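Local coordinates for glutamate ABC superfamily ATP binding cassette transporter, binding protein (Enterococcus faecium DO, PDB 5EYF) that probably serves as the extracellular solute-binding component of an ABC transporter, holding glutamate in the cleft between its two lobes for uptake, at residues Gly20-Thr25 / Ile83-Ile88; Gln39-Asp44 / Lys234-Glu239; Val101-Gly106 / Asp174-Leu179; Ala105-Leu110 / Thr196-Gly201. One frame throughout, in Å; residues are numbered along the deposited sequence. Where two conformers were deposited one is given.

Contact 1: Gly20-Thr25 / Ile83-Ile88; sequences GVKYDT and IATMTI. With GLU (glutamic acid), chain E.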
# COMPACT_ATOMS: atom_id res chain seq x y z
N GLY B 20 -4.11 -6.93 21.73
CA GLY B 20 -3.34 -8.08 21.33
C GLY B 20 -2.21 -7.72 20.40
O GLY B 20 -2.43 -7.17 19.32
N VAL B 21 -0.97 -8.00 20.81
CA VAL B 21 0.23 -7.60 20.07
C VAL B 21 1.16 -8.80 19.96
O VAL B 21 1.11 -9.72 20.77
CB VAL B 21 0.98 -6.42 20.76
CG1 VAL B 21 0.14 -5.14 20.75
CG2 VAL B 21 1.41 -6.79 22.20
N LYS B 22 2.01 -8.76 18.93
CA LYS B 22 3.09 -9.73 18.86
C LYS B 22 4.08 -9.49 19.99
O LYS B 22 4.27 -8.36 20.46
CB LYS B 22 3.81 -9.63 17.51
CG LYS B 22 2.90 -9.80 16.27
CD LYS B 22 2.04 -11.05 16.36
CE LYS B 22 1.34 -11.39 15.03
NZ LYS B 22 2.23 -11.97 13.97
N TYR B 23 4.71 -10.58 20.44
CA TYR B 23 5.81 -10.49 21.39
C TYR B 23 7.16 -10.83 20.77
O TYR B 23 8.18 -10.76 21.45
CB TYR B 23 5.59 -11.42 22.61
CG TYR B 23 4.69 -10.87 23.71
CD1 TYR B 23 3.73 -9.90 23.45
CD2 TYR B 23 4.81 -11.33 25.01
CE1 TYR B 23 2.89 -9.40 24.47
CE2 TYR B 23 3.99 -10.84 26.03
CZ TYR B 23 3.04 -9.88 25.76
OH TYR B 23 2.25 -9.43 26.80
N ASP B 24 7.18 -11.20 19.49
CA ASP B 24 8.36 -11.75 18.85
C ASP B 24 8.75 -11.00 17.59
O ASP B 24 9.58 -11.49 16.81
CB ASP B 24 8.15 -13.24 18.52
CG ASP B 24 7.24 -13.45 17.29
OD1 ASP B 24 6.31 -12.62 17.06
OD2 ASP B 24 7.49 -14.44 16.58
N THR B 25 8.17 -9.84 17.33
CA THR B 25 8.37 -9.18 16.04
C THR B 25 9.10 -7.86 16.27
O THR B 25 8.48 -6.85 16.61
CB THR B 25 7.02 -8.95 15.36
OG1 THR B 25 6.34 -10.21 15.20
CG2 THR B 25 7.22 -8.30 13.99
N ILE B 83 -3.52 -5.42 17.23
CA ILE B 83 -2.59 -4.59 16.47
C ILE B 83 -1.28 -5.38 16.43
O ILE B 83 -0.48 -5.37 17.37
CB ILE B 83 -2.44 -3.16 17.02
CG1 ILE B 83 -1.66 -2.30 16.02
CG2 ILE B 83 -1.87 -3.06 18.44
CD1 ILE B 83 -1.69 -0.82 16.41
N ALA B 84 -1.07 -6.12 15.34
CA ALA B 84 -0.07 -7.18 15.34
C ALA B 84 0.26 -7.52 13.90
O ALA B 84 -0.08 -8.60 13.43
CB ALA B 84 -0.57 -8.44 16.09
N THR B 85 0.88 -6.57 13.19
CA THR B 85 1.32 -6.72 11.78
C THR B 85 0.28 -7.46 10.93
O THR B 85 0.60 -8.37 10.17
CB THR B 85 2.69 -7.42 11.68
OG1 THR B 85 2.64 -8.77 12.21
CG2 THR B 85 3.74 -6.63 12.46
N MSE B 86 -0.97 -7.04 11.05
CA MSE B 86 -2.07 -7.81 10.46
C MSE B 86 -2.63 -7.20 9.19
O MSE B 86 -3.20 -6.12 9.22
CB MSE B 86 -3.22 -7.94 11.45
CG MSE B 86 -4.26 -8.96 10.99
SE MSE B 86 -5.49 -9.22 12.49
CE MSE B 86 -6.76 -10.40 11.64
N THR B 87 -2.47 -7.90 8.07
CA THR B 87 -2.93 -7.37 6.80
C THR B 87 -4.45 -7.44 6.70
O THR B 87 -5.09 -8.43 7.10
CB THR B 87 -2.30 -8.18 5.66
OG1 THR B 87 -0.88 -8.06 5.77
CG2 THR B 87 -2.76 -7.69 4.28
N ILE B 88 -5.02 -6.38 6.13
CA ILE B 88 -6.44 -6.33 5.79
C ILE B 88 -6.68 -7.17 4.55
O ILE B 88 -6.10 -6.91 3.49
CB ILE B 88 -6.89 -4.87 5.55
CG1 ILE B 88 -6.64 -4.04 6.80
CG2 ILE B 88 -8.36 -4.82 5.19
CD1 ILE B 88 -7.01 -2.61 6.63
N GLU E . 1.04 -9.16 7.55
CA GLU E . 0.95 -10.58 7.19
C GLU E . -0.35 -11.17 7.72
O GLU E . -1.14 -10.49 8.38
CB GLU E . 2.16 -11.38 7.71
CG GLU E . 2.54 -11.11 9.16
CD GLU E . 1.58 -11.70 10.19
OE1 GLU E . 1.49 -11.12 11.28
OE2 GLU E . 0.99 -12.78 9.97
OXT GLU E . -0.65 -12.36 7.47
O HOH W 1 2.29 -6.22 17.47
O HOH W 2 4.45 -10.42 13.15

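Contact 2: Gln39-Asp44 / Lys234-Glu239; sequences QGFDVD and KWFPNE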
# COMPACT_ATOMS: atom_id res chain seq x y z
N GLN B 39 7.58 -3.74 23.28
CA GLN B 39 7.98 -2.51 22.59
C GLN B 39 7.81 -2.68 21.08
O GLN B 39 7.91 -3.78 20.55
CB GLN B 39 9.43 -2.15 22.89
CG GLN B 39 9.74 -1.94 24.36
CD GLN B 39 11.19 -1.64 24.58
OE1 GLN B 39 12.06 -2.33 24.06
NE2 GLN B 39 11.47 -0.57 25.33
N GLY B 40 7.59 -1.56 20.40
CA GLY B 40 7.51 -1.57 18.94
C GLY B 40 6.52 -0.55 18.43
O GLY B 40 5.81 0.11 19.17
N PHE B 41 6.50 -0.42 17.10
CA PHE B 41 5.58 0.50 16.43
C PHE B 41 4.13 0.17 16.76
O PHE B 41 3.33 1.08 17.02
CB PHE B 41 5.83 0.42 14.92
CG PHE B 41 4.93 1.27 14.08
CD1 PHE B 41 5.14 2.64 13.97
CD2 PHE B 41 3.90 0.69 13.33
CE1 PHE B 41 4.33 3.43 13.18
CE2 PHE B 41 3.09 1.47 12.52
CZ PHE B 41 3.30 2.84 12.44
N ASP B 42 3.74 -1.11 16.66
CA ASP B 42 2.35 -1.46 16.97
C ASP B 42 2.01 -1.11 18.42
O ASP B 42 0.92 -0.60 18.70
CB ASP B 42 2.10 -2.97 16.79
CG ASP B 42 1.95 -3.40 15.35
OD1 ASP B 42 1.67 -2.56 14.45
OD2 ASP B 42 2.10 -4.64 15.13
N VAL B 43 2.94 -1.40 19.35
CA VAL B 43 2.74 -1.04 20.76
C VAL B 43 2.57 0.47 20.92
O VAL B 43 1.69 0.94 21.66
CB VAL B 43 3.93 -1.57 21.60
CG1 VAL B 43 3.86 -1.02 23.04
CG2 VAL B 43 3.92 -3.08 21.61
N ASP B 44 3.41 1.25 20.24
CA ASP B 44 3.32 2.71 20.41
C ASP B 44 2.05 3.29 19.80
O ASP B 44 1.45 4.23 20.35
CB ASP B 44 4.55 3.40 19.82
CG ASP B 44 5.78 3.28 20.72
OD1 ASP B 44 5.66 2.73 21.85
OD2 ASP B 44 6.86 3.74 20.31
N LYS B 234 10.19 7.28 14.86
CA LYS B 234 10.92 6.59 15.92
C LYS B 234 11.36 5.20 15.48
O LYS B 234 12.49 4.78 15.76
CB LYS B 234 10.04 6.49 17.17
CG LYS B 234 10.64 5.65 18.32
CD LYS B 234 9.70 5.61 19.52
CE LYS B 234 10.09 4.53 20.50
NZ LYS B 234 9.10 4.41 21.62
N TRP B 235 10.49 4.48 14.78
CA TRP B 235 10.72 3.07 14.44
C TRP B 235 11.29 2.85 13.05
O TRP B 235 12.03 1.87 12.85
CB TRP B 235 9.42 2.26 14.62
CG TRP B 235 9.08 2.20 16.09
CD1 TRP B 235 8.17 2.98 16.77
CD2 TRP B 235 9.74 1.41 17.07
NE1 TRP B 235 8.20 2.68 18.11
CE2 TRP B 235 9.15 1.71 18.32
CE3 TRP B 235 10.74 0.44 17.01
CZ2 TRP B 235 9.55 1.10 19.51
CZ3 TRP B 235 11.12 -0.18 18.18
CH2 TRP B 235 10.53 0.16 19.42
N PHE B 236 11.00 3.72 12.09
CA PHE B 236 11.42 3.54 10.69
C PHE B 236 12.11 4.79 10.15
O PHE B 236 11.73 5.33 9.10
CB PHE B 236 10.21 3.17 9.84
CG PHE B 236 9.48 2.02 10.38
CD1 PHE B 236 10.04 0.75 10.30
CD2 PHE B 236 8.29 2.18 11.07
CE1 PHE B 236 9.41 -0.32 10.85
CE2 PHE B 236 7.66 1.09 11.64
CZ PHE B 236 8.21 -0.16 11.51
N PRO B 237 13.16 5.26 10.82
CA PRO B 237 13.76 6.55 10.43
C PRO B 237 14.36 6.55 9.04
O PRO B 237 14.45 7.62 8.42
CB PRO B 237 14.82 6.78 11.51
CG PRO B 237 15.18 5.40 12.01
CD PRO B 237 13.88 4.64 11.96
N ASN B 238 14.78 5.41 8.51
CA ASN B 238 15.43 5.36 7.21
C ASN B 238 14.62 4.60 6.17
O ASN B 238 15.15 4.29 5.09
CB ASN B 238 16.83 4.75 7.33
CG ASN B 238 17.74 5.58 8.21
OD1 ASN B 238 17.65 6.82 8.23
ND2 ASN B 238 18.62 4.92 8.95
N GLU B 239 13.36 4.28 6.47
CA GLU B 239 12.50 3.54 5.55
C GLU B 239 11.21 4.32 5.39
O GLU B 239 10.40 4.39 6.32
CB GLU B 239 12.24 2.12 6.06
CG GLU B 239 13.49 1.22 6.14
CD GLU B 239 14.08 0.87 4.77
OE1 GLU B 239 13.40 1.05 3.74
OE2 GLU B 239 15.25 0.43 4.73

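Contact 3: Val101-Gly106 / Asp174-Leu179; sequences VYFDAG and DNAILL. With GLU (glutamic acid), chain E.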
# COMPACT_ATOMS: atom_id res chain seq x y z
N VAL B 101 -6.09 1.77 7.46
CA VAL B 101 -4.72 1.28 7.33
C VAL B 101 -3.77 2.18 8.10
O VAL B 101 -3.84 3.41 8.02
CB VAL B 101 -4.33 1.22 5.84
CG1 VAL B 101 -2.82 0.92 5.61
CG2 VAL B 101 -5.18 0.16 5.12
N TYR B 102 -2.86 1.58 8.87
CA TYR B 102 -1.88 2.40 9.59
C TYR B 102 -0.41 2.09 9.22
O TYR B 102 0.50 2.76 9.73
CB TYR B 102 -2.09 2.27 11.14
CG TYR B 102 -1.68 0.93 11.68
CD1 TYR B 102 -0.41 0.75 12.24
CD2 TYR B 102 -2.53 -0.19 11.58
CE1 TYR B 102 0.01 -0.49 12.68
CE2 TYR B 102 -2.11 -1.45 12.04
CZ TYR B 102 -0.84 -1.59 12.55
OH TYR B 102 -0.40 -2.84 12.95
N PHE B 103 -0.15 1.09 8.36
CA PHE B 103 1.19 0.79 7.89
C PHE B 103 1.06 0.09 6.54
O PHE B 103 0.18 -0.76 6.37
CB PHE B 103 1.96 -0.11 8.88
CG PHE B 103 3.44 -0.26 8.56
CD1 PHE B 103 4.37 0.62 9.09
CD2 PHE B 103 3.89 -1.26 7.69
CE1 PHE B 103 5.73 0.52 8.77
CE2 PHE B 103 5.25 -1.39 7.39
CZ PHE B 103 6.17 -0.50 7.92
N ASP B 104 1.97 0.39 5.61
CA ASP B 104 1.92 -0.13 4.25
C ASP B 104 3.11 -1.06 3.99
O ASP B 104 4.16 -0.62 3.54
CB ASP B 104 1.91 1.09 3.31
CG ASP B 104 1.42 0.77 1.93
OD1 ASP B 104 1.04 -0.38 1.70
OD2 ASP B 104 1.39 1.72 1.09
N ALA B 105 2.95 -2.35 4.28
CA ALA B 105 4.02 -3.32 4.09
C ALA B 105 3.85 -4.04 2.75
O ALA B 105 2.96 -3.75 1.96
CB ALA B 105 4.07 -4.31 5.27
N GLY B 106 4.73 -5.01 2.49
CA GLY B 106 4.59 -5.86 1.32
C GLY B 106 5.47 -7.07 1.49
O GLY B 106 6.52 -6.99 2.11
N ASP B 174 6.67 -10.22 5.70
CA ASP B 174 6.56 -8.83 5.28
C ASP B 174 7.93 -8.17 5.30
O ASP B 174 8.75 -8.43 6.19
CB ASP B 174 5.62 -8.05 6.19
CG ASP B 174 4.18 -8.55 6.17
OD1 ASP B 174 3.81 -9.31 5.24
OD2 ASP B 174 3.41 -8.17 7.12
N ASN B 175 8.16 -7.28 4.34
CA ASN B 175 9.45 -6.58 4.26
C ASN B 175 9.85 -5.93 5.58
O ASN B 175 11.00 -6.08 6.02
CB ASN B 175 9.43 -5.54 3.14
CG ASN B 175 8.30 -4.50 3.25
OD1 ASN B 175 7.34 -4.59 4.04
ND2 ASN B 175 8.44 -3.50 2.43
N ALA B 176 8.91 -5.26 6.26
CA ALA B 176 9.25 -4.54 7.49
C ALA B 176 9.66 -5.50 8.60
O ALA B 176 10.45 -5.14 9.48
CB ALA B 176 8.08 -3.69 7.98
N ILE B 177 9.09 -6.71 8.58
CA ILE B 177 9.46 -7.72 9.56
C ILE B 177 10.84 -8.28 9.24
O ILE B 177 11.68 -8.43 10.14
CB ILE B 177 8.40 -8.83 9.60
CG1 ILE B 177 7.05 -8.22 10.03
CG2 ILE B 177 8.86 -9.98 10.52
CD1 ILE B 177 5.87 -9.17 9.93
N LEU B 178 11.11 -8.54 7.96
CA LEU B 178 12.42 -9.04 7.55
C LEU B 178 13.50 -8.03 7.86
O LEU B 178 14.63 -8.41 8.19
CB LEU B 178 12.42 -9.37 6.06
CG LEU B 178 11.62 -10.59 5.68
CD1 LEU B 178 11.61 -10.74 4.16
CD2 LEU B 178 12.17 -11.82 6.34
N LEU B 179 13.20 -6.74 7.72
CA LEU B 179 14.15 -5.72 8.14
C LEU B 179 14.51 -5.87 9.61
O LEU B 179 15.68 -5.72 9.97
CB LEU B 179 13.58 -4.32 7.88
CG LEU B 179 13.74 -3.76 6.47
CD1 LEU B 179 13.17 -2.35 6.42
CD2 LEU B 179 15.19 -3.76 6.03
N GLU E . 1.04 -9.16 7.55
CA GLU E . 0.95 -10.58 7.19
C GLU E . -0.35 -11.17 7.72
O GLU E . -1.14 -10.49 8.38
CB GLU E . 2.16 -11.38 7.71
CG GLU E . 2.54 -11.11 9.16
CD GLU E . 1.58 -11.70 10.19
OE1 GLU E . 1.49 -11.12 11.28
OE2 GLU E . 0.99 -12.78 9.97
OXT GLU E . -0.65 -12.36 7.47
O HOH W 3 6.80 -1.02 2.90

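Contact 4: Ala105-Leu110 / Thr196-Gly201; sequences AGQALL and TNEPYG. With MG (magnesium ion), chain D.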
# COMPACT_ATOMS: atom_id res chain seq x y z
N ALA B 105 2.95 -2.35 4.28
CA ALA B 105 4.02 -3.32 4.09
C ALA B 105 3.85 -4.04 2.75
O ALA B 105 2.96 -3.75 1.96
CB ALA B 105 4.07 -4.31 5.27
N GLY B 106 4.73 -5.01 2.49
CA GLY B 106 4.59 -5.86 1.32
C GLY B 106 5.47 -7.07 1.49
O GLY B 106 6.52 -6.99 2.11
N GLN B 107 5.03 -8.21 0.95
CA GLN B 107 5.80 -9.43 1.16
C GLN B 107 7.12 -9.39 0.39
O GLN B 107 7.18 -8.88 -0.73
CB GLN B 107 4.99 -10.65 0.77
CG GLN B 107 5.63 -11.95 1.25
CD GLN B 107 4.68 -13.12 1.17
OE1 GLN B 107 3.48 -12.92 1.18
NE2 GLN B 107 5.21 -14.33 1.05
N ALA B 108 8.16 -9.96 0.98
CA ALA B 108 9.50 -9.89 0.41
C ALA B 108 10.28 -11.15 0.74
O ALA B 108 9.78 -12.05 1.42
CB ALA B 108 10.29 -8.66 0.91
N LEU B 109 11.51 -11.20 0.24
CA LEU B 109 12.41 -12.34 0.41
C LEU B 109 13.67 -11.92 1.13
O LEU B 109 14.26 -10.89 0.82
CB LEU B 109 12.86 -12.91 -0.92
CG LEU B 109 11.81 -13.50 -1.85
CD1 LEU B 109 12.46 -14.09 -3.10
CD2 LEU B 109 10.94 -14.54 -1.14
N LEU B 110 14.12 -12.77 2.05
CA LEU B 110 15.41 -12.62 2.71
C LEU B 110 16.29 -13.81 2.33
O LEU B 110 15.84 -14.95 2.42
CB LEU B 110 15.22 -12.57 4.24
CG LEU B 110 16.45 -12.34 5.13
CD1 LEU B 110 16.73 -10.86 5.19
CD2 LEU B 110 16.26 -12.91 6.55
N THR B 196 3.81 -8.38 -2.92
CA THR B 196 2.42 -8.16 -2.54
C THR B 196 2.30 -6.78 -1.91
O THR B 196 3.30 -6.15 -1.55
CB THR B 196 1.90 -9.17 -1.53
OG1 THR B 196 2.52 -8.91 -0.26
CG2 THR B 196 2.17 -10.62 -1.96
N ASN B 197 1.06 -6.33 -1.73
CA ASN B 197 0.79 -5.23 -0.80
C ASN B 197 0.22 -5.81 0.48
O ASN B 197 -0.66 -6.67 0.42
CB ASN B 197 -0.17 -4.23 -1.43
CG ASN B 197 0.42 -3.57 -2.62
OD1 ASN B 197 1.63 -3.29 -2.65
ND2 ASN B 197 -0.39 -3.34 -3.63
N GLU B 198 0.72 -5.35 1.63
CA GLU B 198 0.26 -5.84 2.93
C GLU B 198 -0.10 -4.64 3.78
O GLU B 198 0.68 -4.22 4.64
CB GLU B 198 1.34 -6.68 3.63
CG GLU B 198 1.85 -7.90 2.83
CD GLU B 198 0.86 -9.03 2.69
OE1 GLU B 198 0.04 -9.27 3.59
OE2 GLU B 198 0.90 -9.74 1.67
N PRO B 199 -1.27 -4.05 3.55
CA PRO B 199 -1.70 -2.91 4.40
C PRO B 199 -2.15 -3.40 5.77
O PRO B 199 -3.04 -4.25 5.87
CB PRO B 199 -2.87 -2.30 3.62
CG PRO B 199 -3.39 -3.46 2.80
CD PRO B 199 -2.22 -4.33 2.46
N TYR B 200 -1.53 -2.88 6.83
CA TYR B 200 -1.91 -3.33 8.17
C TYR B 200 -3.11 -2.54 8.68
O TYR B 200 -3.18 -1.31 8.54
CB TYR B 200 -0.77 -3.11 9.16
CG TYR B 200 0.49 -3.89 8.92
CD1 TYR B 200 0.56 -4.94 8.00
CD2 TYR B 200 1.62 -3.60 9.68
CE1 TYR B 200 1.74 -5.64 7.83
CE2 TYR B 200 2.79 -4.30 9.53
CZ TYR B 200 2.85 -5.32 8.59
OH TYR B 200 4.04 -6.03 8.46
N GLY B 201 -4.03 -3.26 9.33
CA GLY B 201 -5.14 -2.64 10.02
C GLY B 201 -5.23 -3.16 11.44
O GLY B 201 -4.61 -4.17 11.80
MG MG D . 3.02 -1.88 -1.98
O HOH W 4 2.21 -1.94 -0.10
O HOH W 5 4.24 -3.50 -1.49
O HOH W 6 4.06 -1.65 -3.77
O HOH W 7 1.71 -0.38 -2.66

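Contact 1: Gly20-Thr25 / Ile83-Ile88
Segment 83-88 follows one strand of the parallel sheet and lines the glutamate cleft of this two-lobed type II periplasmic-binding-protein fold. The tight part lies next to the sheet. Ile83 N donates to Gly20 O over 2.9 Å, nearly along the C=O axis, and this carries on the parallel pairing with strand 16-21. Val21 and Ile83 point the same way, side by side, with Val21 CG1 3.7 Å from Ile83 CG2. At the edge of this packing a water accepts from Lys22 N and donates to Ile83 O. Lys22 is bent at chi2 (-51°), and its CG, CD and CE run along the methyl of Ala84, each about 3.7 Å from Ala84 CB. The looser side lies toward Thr25, still within the buried contact. A second water links Lys22 NZ, Thr25 OG1 and Thr85 OG1, and Thr85 OG1 lies 2.6 Å from that water. Thr25 and Thr85 touch loosely there, methyl tip to methyl tip. The polar tips then turn to the ligand. A bend at chi4 (74°) turns Lys22 NZ at the end of its chain, where it meets OE1 of the bound glutamate at 2.9 Å and also bonds Ser67. Thr85 OG1 donates to the same OE1 at 2.8 Å, so two donors of these segments grip this oxygen. OG1 of Thr85 sits between its own backbone N and carbonyl carbon, which aims it at the ligand. At the other end, the ligand N donates to Thr85 O at 2.8 Å and to Thr87 OG1. Thr87 N meets the ligand atom O at 2.9 Å with an N-H...O angle of 174°, almost straight.

Contact 2: Gln39-Asp44 / Lys234-Glu239
Asp44 OD2 takes two hydrogen bonds from neighbouring residues of segment 234-239. Lys234 NZ comes to it at 2.7 Å on the syn lone pair and forms a salt bridge. The lysine chain is fully extended and crosses the aspartate at about a right angle. Trp235 NE1 lies 2.8 Å from Asp44 OD2, and the N-H...O angle is 168°. That oxygen lies in the indole plane, but the N-H meets the carboxylate from above its plane. The positive charge and the second donor probably stabilise the ionised form of Asp44. Outward from this point the indole lies flat on the backbone at the start of helix 41-54. Gly40 CA sits over the six-membered ring, 3.6 Å from its centroid. Phe41 CB lies off-centre over the five-membered ring. Lys234 CG packs on the opposite indole face, 3.8 Å above its plane. Gly40 is the N-cap residue, with phi at 146°, a positive value that suits glycine. Deeper in, Phe236 turns its edge to the face of Phe41, with CE2 3.7 Å from Phe41 CG and the planes at 69°. Phe28 and Tyr232 add further rings to this cluster. The contact is helix-end packing within a lobe of the type II periplasmic-binding-protein fold, where the C-terminal end of helix 227-235 lies against the N-terminal end of helix 41-54.

Contact 3: Val101-Gly106 / Asp174-Leu179
Asp174 OD2 is held by two hydrogen bonds, one from the N of the bound glutamate at 2.6 Å and one with Tyr200 OH. It stands at the N-terminal end of helix 175-182, where strand 103-112 passes the ligand cleft of the type II periplasmic-binding-protein fold. Asp174 is the N-cap residue by position, yet its carboxylate does not cap the helix. CG is anti to the carbonyl carbon (chi1 -64°), and the carboxylate serves the ligand instead. The negative charge would favour the protonated amino group of the glutamate. The helix start is tied to the strand through Asn175. Its backbone N donates to Gly106 O at 2.8 Å, in the carbonyl plane. In return, Gly106 N donates to Asn175 OD1 at 3.1 Å, from well above the plane of the amide. The crowded chi1 of 56° folds the side chain back so that OD1 also takes a weak bond from Ala176 N. A water accepts from Asn175 ND2 at 3.0 Å and donates to Asp104 O, adding a water-mediated link beside the two direct bonds. Ala105 CB packs 3.5 Å from Asn175 OD1 and more loosely on Asp174 CB. The Phe103 ring, which also meets Phe28, Tyr200 and Phe236, rests its CE2 and CZ on Ala176 CB, both 3.7 Å away.

Contact 4: Ala105-Leu110 / Thr196-Gly201
Thr196 has chi1 at 71°, which puts OG1 between its backbone N and carbonyl carbon and turns it to Gln107 N. Glu198 bends at chi2 (-71°), which brings its OE2 back to Thr196 OG1. The strands here are antiparallel and run between the two lobes, consistent with the hinge of type II periplasmic binding proteins. Thr196 OG1 works both ways. It accepts from Gln107 N at 2.9 Å and donates to Glu198 OE2 at 2.7 Å, on the anti lone pair. Glu198 OE1 goes on to Thr87, a ligand-binding residue, so the strand pair probably helps to position part of the glutamate site. Ala105 and Glu198 form a hydrogen-bonded antiparallel pair. Ala105 N donates to Glu198 O at 3.0 Å, and Glu198 N donates to Ala105 O at 2.8 Å. In both bonds the donor lies well above the carbonyl plane. Next to the pair, Gly106 CA comes within 3.2 Å of Thr196 O, a close approach that glycine allows. Thr196 N is buried with no partner in the model. Tyr200 packs on the methyl of Ala105, with CZ 3.7 Å from Ala105 CB. Gln107 lies alongside Glu198, but its amide end bonds Thr172, Ser137 and Asn140. At the subunit interface Asn197 binds a magnesium ion through OD1. Two of the four metal-bound waters also donate to backbone oxygens, one to Ala105 O and one to Thr196 O. The magnesium is held 2.1 Å from Asn197 OD1, and Asn197 OD1 of the second subunit is its sixth ligand.

From the N terminus, contact 1 closes the first loop, joining residues 20-25 to 83-88. Segment 39-44 lies inside that loop, but its partner 234-239 lies near the C terminus, so contacts 1 and 2 cross. Contacts 3 and 4 both start from strand 103-112 and share Ala105 and Gly106. Contact 3 closes at helix 175-182 and contact 4 at strand 198-205. Both nest within the long loop of contact 2 and follow contact 1 in series. Asp42 joins contacts 1, 2 and 3 by bonding Thr85 N and Tyr102 OH. Contacts 1, 3 and 4 ring the ligand cleft, while contact 2 brings the end of helix 227-235 back to the start of helix 41-54.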